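Local atomic coordinates of dTDP-4-dehydrorhamnose reductase (Bacillus anthracis, PDB entry 3SC6), a protein that probably catalyses the NADPH-dependent reduction of dTDP-4-dehydrorhamnose to dTDP-L-rhamnose, the last step of dTDP-L-rhamnose biosynthesis. Residues H259-L262 with R263-F267. Residues are numbered along the deposited sequence; the frame is centred on the assembly and turned at random.
Sequences HNML and RLNGF
A Schellman-like turn ends the short helix 260-264, recognised by a weak six-to-one bond between F267 and L262, a positive phi at G266 and the apolar contact of L262 with F267, and not by a full bond pattern. The chain leaves helical geometry at N265 and turns at G266, whose phi of 72° is readily taken by glycine. The turn brings F267 N back to L262 O at 3.0 Å, the six-to-one bond, weak in angle. L262 O also takes a weak bond from N265 N, while M261 O receives another weak one from that same amide, so N265 N is shared between two carbonyls.

The apolar half of the turn is L262 CD2 against F267 CD1 at 4.2 Å. The phenyl ring comes in edge-on to the L262 carbonyl, with L262 O near the ring plane and 3.6 Å from F267 CD1. Outside the segments, L262 touches M197 and Y210, and F267 touches K200, L201 and L206. The helix end is thereby seated against helix 191-202 and strand 208-211, on the outside of the Rossmann-fold enzyme.

Of the two i to i+4 bonds, L264 N to N260 O at 2.6 Å has the better angle; that of N265 is the weak one to M261 O.

At the other end H259 is the N-cap residue; its imidazole leads away from the helix, and ND1 bonds to H211 O. R263 lies alongside N260 on the outer face. Its chain starts out extended and bends at chi3 (50°), which carries the guanidinium back along the helix to the N260 amide. The two planes stand 83° apart, and N260 OD1 meets the guanidinium at its edge, 2.7 Å from R263 NH1.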
loop_
_atom_site.group_PDB
_atom_site.type_symbol
_atom_site.label_atom_id
_atom_site.label_comp_id
_atom_site.label_asym_id
_atom_site.label_seq_id
_atom_site.Cartn_x
_atom_site.Cartn_y
_atom_site.Cartn_z
ATOM N N HIS A 259 10.611 8.524 -7.738
ATOM C CA HIS A 259 11.237 7.235 -7.468
ATOM C C HIS A 259 12.767 7.294 -7.432
ATOM O O HIS A 259 13.443 6.733 -8.299
ATOM C CB HIS A 259 10.740 6.225 -8.505
ATOM C CG HIS A 259 9.245 6.118 -8.557
ATOM N ND1 HIS A 259 8.525 5.287 -7.725
ATOM C CD2 HIS A 259 8.334 6.753 -9.331
ATOM C CE1 HIS A 259 7.235 5.413 -7.988
ATOM N NE2 HIS A 259 7.093 6.295 -8.959
ATOM N N ASN A 260 13.304 7.958 -6.408
ATOM C CA ASN A 260 14.750 8.094 -6.253
ATOM C C ASN A 260 15.433 6.830 -5.734
ATOM O O ASN A 260 16.247 6.239 -6.437
ATOM C CB ASN A 260 15.092 9.271 -5.336
ATOM C CG ASN A 260 14.619 10.601 -5.886
ATOM O OD1 ASN A 260 14.033 10.672 -6.967
ATOM N ND2 ASN A 260 14.879 11.670 -5.144
ATOM N N MET A 261 15.109 6.420 -4.510
ATOM C CA MET A 261 15.718 5.219 -3.918
ATOM C C MET A 261 15.798 4.024 -4.864
ATOM O O MET A 261 16.836 3.368 -4.913
ATOM C CB MET A 261 15.044 4.849 -2.592
ATOM C CG MET A 261 15.288 5.861 -1.463
ATOM S SD MET A 261 17.008 5.957 -0.887
ATOM C CE MET A 261 17.234 4.295 -0.252
ATOM N N LEU A 262 14.727 3.718 -5.596
ATOM C CA LEU A 262 14.764 2.587 -6.536
ATOM C C LEU A 262 15.826 2.832 -7.596
ATOM O O LEU A 262 16.637 1.963 -7.893
ATOM C CB LEU A 262 13.416 2.368 -7.224
ATOM C CG LEU A 262 12.222 1.925 -6.386
ATOM C CD1 LEU A 262 10.968 1.893 -7.246
ATOM C CD2 LEU A 262 12.492 0.560 -5.761
ATOM N N ARG A 263 15.805 4.027 -8.166
ATOM C CA ARG A 263 16.759 4.417 -9.195
ATOM C C ARG A 263 18.186 4.571 -8.661
ATOM O O ARG A 263 19.146 4.304 -9.382
ATOM C CB ARG A 263 16.247 5.676 -9.896
ATOM C CG ARG A 263 17.182 6.350 -10.886
ATOM C CD ARG A 263 16.414 7.461 -11.602
ATOM N NE ARG A 263 15.708 8.334 -10.657
ATOM C CZ ARG A 263 16.211 9.428 -10.088
ATOM N NH1 ARG A 263 15.465 10.131 -9.242
ATOM N NH2 ARG A 263 17.450 9.819 -10.349
ATOM N N LEU A 264 18.326 4.982 -7.403
ATOM C CA LEU A 264 19.652 5.145 -6.800
ATOM C C LEU A 264 20.228 3.799 -6.333
ATOM O O LEU A 264 21.426 3.694 -6.080
ATOM C CB LEU A 264 19.617 6.128 -5.621
ATOM C CG LEU A 264 19.238 7.588 -5.889
ATOM C CD1 LEU A 264 19.154 8.357 -4.576
ATOM C CD2 LEU A 264 20.229 8.248 -6.841
ATOM N N ASN A 265 19.377 2.782 -6.210
ATOM C CA ASN A 265 19.820 1.457 -5.775
ATOM C C ASN A 265 19.863 0.431 -6.907
ATOM O O ASN A 265 19.759 -0.768 -6.670
ATOM C CB ASN A 265 18.956 0.941 -4.623
ATOM C CG ASN A 265 19.045 1.812 -3.396
ATOM O OD1 ASN A 265 19.697 2.844 -3.402
ATOM N ND2 ASN A 265 18.386 1.397 -2.334
ATOM N N GLY A 266 20.002 0.911 -8.138
ATOM C CA GLY A 266 20.077 0.037 -9.306
ATOM C C GLY A 266 18.820 -0.677 -9.765
ATOM O O GLY A 266 18.845 -1.351 -10.795
ATOM N N PHE A 267 17.722 -0.551 -9.029
ATOM C CA PHE A 267 16.487 -1.220 -9.431
ATOM C C PHE A 267 15.903 -0.537 -10.660
ATOM O O PHE A 267 16.099 0.664 -10.857
ATOM C CB PHE A 267 15.435 -1.182 -8.322
ATOM C CG PHE A 267 15.863 -1.833 -7.039
ATOM C CD1 PHE A 267 16.367 -1.076 -5.998
ATOM C CD2 PHE A 267 15.759 -3.202 -6.875
ATOM C CE1 PHE A 267 16.750 -1.669 -4.814
ATOM C CE2 PHE A 267 16.145 -3.803 -5.696
ATOM C CZ PHE A 267 16.642 -3.035 -4.663
#